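PDB 4ZOY: Sqt1 from Chaetomium thermophilum, which probably serves as a dedicated chaperone that captures a newly made ribosomal protein during its translation, using a WD40 beta-propeller. Local coordinates for residues 6-12 with 476-482; 14-20 with 33-39; 396-402 with 456-462. One frame throughout, in Å; residues are numbered along the deposited sequence.

Contact 1: 6-12 with 476-482; sequences DSIAYFD and AVVLVFE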
# COMPACT_ATOMS: atom_id res chain seq x y z
N ASP A 6 0.55 23.84 3.46
CA ASP A 6 1.80 23.72 2.73
C ASP A 6 1.60 23.24 1.30
O ASP A 6 2.57 23.08 0.57
CB ASP A 6 2.75 22.76 3.46
CG ASP A 6 3.08 23.24 4.85
OD1 ASP A 6 3.54 24.39 4.97
OD2 ASP A 6 2.85 22.50 5.83
N SER A 7 0.36 23.00 0.90
CA SER A 7 0.14 22.45 -0.43
C SER A 7 0.46 23.45 -1.54
O SER A 7 0.33 24.66 -1.35
CB SER A 7 -1.31 21.96 -0.58
OG SER A 7 -2.22 23.04 -0.55
N ILE A 8 0.88 22.93 -2.68
CA ILE A 8 1.17 23.75 -3.86
C ILE A 8 0.09 23.58 -4.92
O ILE A 8 0.05 24.30 -5.92
CB ILE A 8 2.56 23.41 -4.48
CG1 ILE A 8 2.60 21.96 -4.98
CG2 ILE A 8 3.68 23.70 -3.50
CD1 ILE A 8 3.88 21.61 -5.73
N ALA A 9 -0.80 22.60 -4.71
CA ALA A 9 -1.94 22.37 -5.58
C ALA A 9 -2.93 21.49 -4.85
O ALA A 9 -2.60 20.86 -3.85
CB ALA A 9 -1.52 21.71 -6.90
N TYR A 10 -4.15 21.47 -5.35
CA TYR A 10 -5.19 20.67 -4.73
C TYR A 10 -6.21 20.25 -5.76
O TYR A 10 -6.29 20.80 -6.86
CB TYR A 10 -5.88 21.45 -3.61
CG TYR A 10 -6.76 22.58 -4.09
CD1 TYR A 10 -6.21 23.78 -4.49
CD2 TYR A 10 -8.14 22.44 -4.12
CE1 TYR A 10 -7.02 24.83 -4.93
CE2 TYR A 10 -8.95 23.48 -4.56
CZ TYR A 10 -8.38 24.66 -4.96
OH TYR A 10 -9.18 25.70 -5.40
N PHE A 11 -6.98 19.23 -5.40
CA PHE A 11 -8.12 18.83 -6.20
C PHE A 11 -9.27 18.53 -5.26
O PHE A 11 -9.15 17.69 -4.37
CB PHE A 11 -7.79 17.61 -7.06
CG PHE A 11 -8.99 17.03 -7.75
CD1 PHE A 11 -9.66 17.76 -8.72
CD2 PHE A 11 -9.43 15.75 -7.45
CE1 PHE A 11 -10.77 17.22 -9.36
CE2 PHE A 11 -10.53 15.21 -8.09
CZ PHE A 11 -11.20 15.95 -9.05
N ASP A 12 -10.39 19.24 -5.44
CA ASP A 12 -11.51 19.10 -4.52
C ASP A 12 -12.74 18.48 -5.17
O ASP A 12 -13.84 18.55 -4.60
CB ASP A 12 -11.86 20.46 -3.91
CG ASP A 12 -12.43 21.42 -4.94
OD1 ASP A 12 -11.87 21.48 -6.06
OD2 ASP A 12 -13.44 22.08 -4.64
N ALA A 476 -12.27 14.71 1.80
CA ALA A 476 -12.68 14.78 0.39
C ALA A 476 -11.78 15.66 -0.45
O ALA A 476 -12.20 16.15 -1.51
CB ALA A 476 -14.16 15.25 0.27
N VAL A 477 -10.55 15.85 -0.00
CA VAL A 477 -9.60 16.67 -0.74
C VAL A 477 -8.35 15.86 -1.07
O VAL A 477 -7.99 14.93 -0.35
CB VAL A 477 -9.20 17.93 0.06
CG1 VAL A 477 -8.54 18.97 -0.85
CG2 VAL A 477 -10.42 18.55 0.74
N VAL A 478 -7.75 16.23 -2.20
CA VAL A 478 -6.47 15.71 -2.69
C VAL A 478 -5.48 16.86 -2.68
O VAL A 478 -5.77 17.92 -3.25
CB VAL A 478 -6.61 15.15 -4.11
CG1 VAL A 478 -5.26 14.70 -4.67
CG2 VAL A 478 -7.64 14.00 -4.15
N LEU A 479 -4.34 16.70 -2.02
CA LEU A 479 -3.35 17.77 -1.93
C LEU A 479 -2.02 17.37 -2.57
O LEU A 479 -1.70 16.18 -2.66
CB LEU A 479 -3.10 18.19 -0.48
CG LEU A 479 -4.29 18.79 0.28
CD1 LEU A 479 -3.90 19.21 1.68
CD2 LEU A 479 -4.85 19.98 -0.52
N VAL A 480 -1.27 18.36 -3.03
CA VAL A 480 0.06 18.14 -3.59
C VAL A 480 1.07 18.90 -2.75
O VAL A 480 0.89 20.09 -2.50
CB VAL A 480 0.16 18.61 -5.05
CG1 VAL A 480 1.57 18.33 -5.58
CG2 VAL A 480 -0.88 17.91 -5.91
N PHE A 481 2.12 18.21 -2.31
CA PHE A 481 3.18 18.79 -1.50
C PHE A 481 4.53 18.61 -2.20
O PHE A 481 4.70 17.68 -2.98
CB PHE A 481 3.24 18.14 -0.12
CG PHE A 481 1.99 18.32 0.71
CD1 PHE A 481 1.67 19.56 1.24
CD2 PHE A 481 1.19 17.24 1.02
CE1 PHE A 481 0.54 19.72 2.03
CE2 PHE A 481 0.06 17.39 1.82
CZ PHE A 481 -0.27 18.63 2.32
N GLU A 482 5.49 19.49 -1.90
CA GLU A 482 6.83 19.31 -2.43
C GLU A 482 7.87 19.32 -1.32
O GLU A 482 7.71 20.00 -0.31
CB GLU A 482 7.16 20.39 -3.47
CG GLU A 482 7.18 21.79 -2.92
CD GLU A 482 7.49 22.82 -3.99
OE1 GLU A 482 7.62 22.44 -5.18
OE2 GLU A 482 7.60 24.02 -3.64
O HOH W 1 4.79 21.56 -0.09
O HOH W 2 -11.22 15.78 -4.07
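Ile-8 meets the other segment with both its backbone and its side chain. Its N donates to Val-480 O at 2.8 Å, and its CG1 lies 3.8 Å from Val-480 CG1. With CG1 set between the backbone N and the carbonyl carbon (chi1 62°), CG2 and CD1 are both brought up to the Glu-482 side chain, which runs across them at about a right angle; CD1 comes within 3.9 Å of OE1. An alanine here would keep the backbone bond but would probably open a gap beside Val-480 CG1 and leave the Glu-482 chain free to swing.

Val-480 N donates to Ala-9 O at 2.9 Å. The antiparallel register is carried by Phe-11 and Val-478, which exchange bonds, Phe-11 N to Val-478 O at 2.8 Å and Val-478 N to Phe-11 O at 3.0 Å. Tyr-10 CB touches Leu-479 CD2 at 3.6 Å, while the Phe-481 ring has Asp-6 C at its edge. Each end is bridged by a water, one between Asp-6 O and Glu-482 N, the other between Phe-11 O and Ala-476 O.

Further out, Asp-6 OD2 is held by Lys-446 N, and Phe-11 meets Tyr-48 edge-to-face. Strand 9-11 is one of the two edge strands of its sheet, pairing with 478-482: the N-terminus completes the C-terminal blade, the Velcro closure of beta-propellers.

Contact 2: 14-20 with 33-39; sequences HKDSVFA and TGGSEGD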
# COMPACT_ATOMS: atom_id res chain seq x y z
N HIS A 14 -13.77 15.31 -5.59
CA HIS A 14 -14.46 14.24 -4.87
C HIS A 14 -15.49 14.83 -3.91
O HIS A 14 -15.22 15.83 -3.25
CB HIS A 14 -13.47 13.37 -4.09
CG HIS A 14 -12.55 12.57 -4.96
ND1 HIS A 14 -12.89 11.33 -5.46
CD2 HIS A 14 -11.30 12.82 -5.42
CE1 HIS A 14 -11.89 10.85 -6.18
NE2 HIS A 14 -10.91 11.74 -6.17
N LYS A 15 -16.66 14.22 -3.82
CA LYS A 15 -17.70 14.76 -2.94
C LYS A 15 -17.54 14.28 -1.51
O LYS A 15 -18.05 14.89 -0.57
CB LYS A 15 -19.09 14.40 -3.45
CG LYS A 15 -19.39 14.98 -4.83
CD LYS A 15 -20.79 14.62 -5.28
CE LYS A 15 -21.11 15.24 -6.63
NZ LYS A 15 -22.47 14.87 -7.08
N ASP A 16 -16.84 13.16 -1.32
CA ASP A 16 -16.62 12.66 0.02
C ASP A 16 -15.28 11.92 0.05
O ASP A 16 -14.46 12.10 -0.85
CB ASP A 16 -17.77 11.76 0.47
CG ASP A 16 -18.02 11.82 1.96
OD1 ASP A 16 -17.14 12.24 2.74
OD2 ASP A 16 -19.13 11.45 2.39
N SER A 17 -15.08 11.12 1.09
CA SER A 17 -13.81 10.44 1.38
C SER A 17 -13.07 9.94 0.15
O SER A 17 -13.63 9.23 -0.68
CB SER A 17 -14.05 9.25 2.30
OG SER A 17 -14.78 9.62 3.45
N VAL A 18 -11.80 10.32 0.06
CA VAL A 18 -10.94 9.81 -1.00
C VAL A 18 -10.09 8.69 -0.40
O VAL A 18 -9.14 8.94 0.35
CB VAL A 18 -10.04 10.92 -1.60
CG1 VAL A 18 -9.55 10.49 -2.97
CG2 VAL A 18 -10.82 12.24 -1.74
N PHE A 19 -10.46 7.45 -0.73
CA PHE A 19 -9.89 6.26 -0.08
C PHE A 19 -8.64 5.74 -0.74
O PHE A 19 -7.84 5.07 -0.08
CB PHE A 19 -10.91 5.12 -0.05
CG PHE A 19 -12.09 5.35 0.85
CD1 PHE A 19 -11.92 5.57 2.20
CD2 PHE A 19 -13.37 5.30 0.34
CE1 PHE A 19 -13.01 5.76 3.03
CE2 PHE A 19 -14.47 5.49 1.17
CZ PHE A 19 -14.28 5.72 2.51
N ALA A 20 -8.49 6.00 -2.03
CA ALA A 20 -7.47 5.30 -2.82
C ALA A 20 -6.71 6.23 -3.74
O ALA A 20 -7.25 7.25 -4.22
CB ALA A 20 -8.13 4.20 -3.64
N THR A 33 -7.13 9.03 -8.35
CA THR A 33 -7.68 9.09 -7.01
C THR A 33 -9.10 8.56 -7.02
O THR A 33 -9.79 8.65 -8.03
CB THR A 33 -7.65 10.53 -6.43
OG1 THR A 33 -8.39 11.41 -7.29
CG2 THR A 33 -6.21 11.02 -6.34
N GLY A 34 -9.55 7.98 -5.92
CA GLY A 34 -10.83 7.30 -5.92
C GLY A 34 -11.46 7.27 -4.54
O GLY A 34 -10.78 7.13 -3.52
N GLY A 35 -12.78 7.39 -4.49
CA GLY A 35 -13.43 7.28 -3.21
C GLY A 35 -14.94 7.25 -3.25
O GLY A 35 -15.56 6.71 -4.19
N SER A 36 -15.52 7.85 -2.22
CA SER A 36 -16.96 7.84 -1.97
C SER A 36 -17.57 9.18 -2.35
O SER A 36 -16.96 10.22 -2.12
CB SER A 36 -17.23 7.52 -0.51
OG SER A 36 -18.59 7.78 -0.17
N GLU A 37 -18.78 9.16 -2.90
CA GLU A 37 -19.44 10.41 -3.24
C GLU A 37 -20.45 10.85 -2.20
O GLU A 37 -21.14 11.85 -2.38
CB GLU A 37 -20.13 10.29 -4.60
CG GLU A 37 -19.15 10.22 -5.76
CD GLU A 37 -18.43 11.54 -6.01
OE1 GLU A 37 -17.46 11.85 -5.29
OE2 GLU A 37 -18.83 12.27 -6.94
N GLY A 38 -20.51 10.12 -1.09
CA GLY A 38 -21.40 10.49 -0.01
C GLY A 38 -21.69 9.35 0.95
O GLY A 38 -21.21 8.23 0.76
N ASP A 39 -22.49 9.63 1.97
CA ASP A 39 -22.73 8.65 3.02
C ASP A 39 -24.09 7.97 2.93
O ASP A 39 -24.39 7.09 3.73
CB ASP A 39 -22.57 9.30 4.38
CG ASP A 39 -21.16 9.80 4.60
OD1 ASP A 39 -20.21 9.00 4.46
OD2 ASP A 39 -21.01 11.01 4.88
O HOH W 3 -15.39 10.35 -4.36
O HOH W 4 -17.04 7.97 3.80
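His-14 turns the edge of its imidazole to Thr-33: NE2 and OG1 share a nearly linear hydrogen bond of 2.8 Å, in which either could be the donor, and Thr-33 O also lies in the ring plane. Val-18 CG1 covers one face. ND1, also at the ring edge, binds a water that donates to Glu-37 OE1, so the ring is held at both nitrogens; Tyr-48 adds an edge-to-face contact. The Phe-19 ring has Ser-17 CB over one face, and its CE2 approaches Ser-36 CB at 3.8 Å.

Glu-37 bends back at chi2 (-70°), which brings OE1 to Lys-15 N at 2.9 Å, met on the syn side but out of the carboxylate plane. The extended Lys-15 chain runs slantwise over the carboxylate, Lys-15 CG 3.5 Å from Glu-37 OE2. Asp-16 OD2 and Asp-39 OD2 stand 3.2 Å apart, their planes steeply inclined; such proximity would probably raise the proton affinity of one of them. Ser-36 OG accepts from Gly-38 N in an ST turn.

Ser-36 N donates to Ser-17 O at 2.8 Å. A side chain on Gly-35 would collide with that oxygen. Ala-20 N bonds to Gly-34 O at 3.0 Å, and Phe-19 N reaches the same oxygen weakly, making a classic beta bulge. The histidine-threonine pair recalls the His-Ser/Thr-Asp network of WD40 blades, with Glu-37, reached through water, probably in the aspartate's place.

Contact 3: 396-402 with 456-462; sequences TSCGMDG and GVLGFVQ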
# COMPACT_ATOMS: atom_id res chain seq x y z
N THR A 396 8.38 8.23 4.83
CA THR A 396 7.22 9.14 4.80
C THR A 396 6.04 8.48 5.48
O THR A 396 5.78 7.29 5.27
CB THR A 396 6.86 9.50 3.37
OG1 THR A 396 8.03 10.01 2.72
CG2 THR A 396 5.78 10.60 3.32
N SER A 397 5.32 9.24 6.30
CA SER A 397 4.16 8.72 7.00
C SER A 397 2.97 9.67 6.87
O SER A 397 3.15 10.88 6.69
CB SER A 397 4.47 8.47 8.47
OG SER A 397 4.75 9.68 9.14
N CYS A 398 1.75 9.14 6.97
CA CYS A 398 0.58 10.00 7.05
C CYS A 398 -0.35 9.48 8.13
O CYS A 398 -0.29 8.31 8.50
CB CYS A 398 -0.14 10.09 5.70
SG CYS A 398 -1.06 8.60 5.22
N GLY A 399 -1.19 10.35 8.66
CA GLY A 399 -2.00 9.98 9.79
C GLY A 399 -3.34 10.67 9.85
O GLY A 399 -3.62 11.62 9.10
N MET A 400 -4.17 10.19 10.76
CA MET A 400 -5.48 10.77 10.95
C MET A 400 -5.42 12.09 11.70
O MET A 400 -6.46 12.70 11.97
CB MET A 400 -6.39 9.78 11.66
CG MET A 400 -6.75 8.58 10.81
SD MET A 400 -7.64 9.03 9.30
CE MET A 400 -9.23 9.52 9.95
N ASP A 401 -4.22 12.56 12.01
CA ASP A 401 -4.07 13.92 12.52
C ASP A 401 -4.10 14.93 11.37
O ASP A 401 -4.08 16.13 11.60
CB ASP A 401 -2.78 14.05 13.37
CG ASP A 401 -1.51 13.77 12.60
OD1 ASP A 401 -1.58 13.23 11.48
OD2 ASP A 401 -0.44 14.10 13.15
N GLY A 402 -4.14 14.43 10.14
CA GLY A 402 -4.20 15.30 8.98
C GLY A 402 -2.85 15.76 8.47
O GLY A 402 -2.79 16.65 7.62
N GLY A 456 -8.33 13.75 8.03
CA GLY A 456 -7.40 12.63 8.18
C GLY A 456 -6.83 12.25 6.82
O GLY A 456 -7.54 12.24 5.81
N VAL A 457 -5.54 11.91 6.78
CA VAL A 457 -4.92 11.51 5.52
C VAL A 457 -5.00 10.00 5.35
O VAL A 457 -4.46 9.26 6.17
CB VAL A 457 -3.45 11.94 5.44
CG1 VAL A 457 -2.91 11.69 4.04
CG2 VAL A 457 -3.31 13.42 5.83
N LEU A 458 -5.71 9.57 4.31
CA LEU A 458 -5.99 8.14 4.10
C LEU A 458 -4.97 7.44 3.21
O LEU A 458 -4.93 6.22 3.17
CB LEU A 458 -7.39 7.97 3.49
CG LEU A 458 -8.54 8.49 4.36
CD1 LEU A 458 -9.88 8.32 3.66
CD2 LEU A 458 -8.56 7.82 5.74
N GLY A 459 -4.14 8.20 2.50
CA GLY A 459 -3.15 7.59 1.64
C GLY A 459 -2.30 8.65 0.97
O GLY A 459 -2.59 9.85 1.06
N PHE A 460 -1.23 8.20 0.32
CA PHE A 460 -0.40 9.08 -0.47
C PHE A 460 0.45 8.29 -1.46
O PHE A 460 0.64 7.08 -1.31
CB PHE A 460 0.52 9.95 0.41
CG PHE A 460 1.55 9.17 1.19
CD1 PHE A 460 2.78 8.88 0.63
CD2 PHE A 460 1.28 8.76 2.48
CE1 PHE A 460 3.73 8.15 1.33
CE2 PHE A 460 2.22 8.04 3.20
CZ PHE A 460 3.45 7.73 2.61
N VAL A 461 0.92 8.98 -2.48
CA VAL A 461 2.02 8.50 -3.31
C VAL A 461 3.11 9.56 -3.32
O VAL A 461 2.85 10.74 -3.07
CB VAL A 461 1.58 8.19 -4.75
CG1 VAL A 461 0.59 7.02 -4.77
CG2 VAL A 461 0.96 9.43 -5.42
N GLN A 462 4.34 9.16 -3.61
CA GLN A 462 5.46 10.09 -3.54
C GLN A 462 6.50 9.86 -4.63
O GLN A 462 7.61 10.38 -4.55
CB GLN A 462 6.14 10.01 -2.17
CG GLN A 462 6.73 8.63 -1.83
CD GLN A 462 7.36 8.58 -0.45
OE1 GLN A 462 7.77 9.61 0.10
NE2 GLN A 462 7.43 7.39 0.12
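Gly-399 O is gripped from opposite faces of its carbonyl plane by two backbone donors: Gly-402 N, closing a type I turn within its own blade, and Val-457 N, arriving at 3.0 Å from the neighbouring blade. Beside this bond Gly-456 CA packs on Met-400 SD at 3.8 Å, so close that a CB on this glycine would run into the sulfur. Met-400, bent at chi2 and chi3, also touches Leu-458 CD2 through SD.

The turn belongs to the WD40 signature. Ser-397 OG bonds to His-371 and Trp-407, and Asp-401 OD1 to His-371, the tetrad that ties the strands of a blade together, while Thr-396 and Cys-398, on either side of Ser-397 in the chain, turn to the next blade.

Cys-398 CB rests 3.6 Å from Val-457 CG1, and its SG comes in the ring plane to the edge of Phe-460, 3.6 Å from CD2. Phe-460 extends toward strand 396-399, where CZ meets Thr-396 CG2 at 3.8 Å; Lys-378 adds a cation-pi contact. The Thr-396 and Gln-462 side chains run antiparallel, side by side, with OG1 donating to OE1 at 2.7 Å. Arg-406 NE binds the same hydroxyl.

The three contacts surround the blade that closes the ring: contact 1 completes it, contact 3 joins it to the preceding blade, and contact 2 lies in the following one. Contacts 1 and 3 involve one four-stranded sheet: contact 1 pairs edge strand 9-11 with 478-482, and contact 3 uses the other edge strand, 457-461; their centres are about 12 Å apart and their nearest atoms about 6 Å. Contact 2 touches both: Ala-476 CB lies 3.4 Å from Asp-16 O, and Leu-458 CD1 lies 3.4 Å from Val-18 O. Its centre is about 15 Å from each of the others. Along the chain, contact 1 closes a loop that contains contacts 2 and 3 in series.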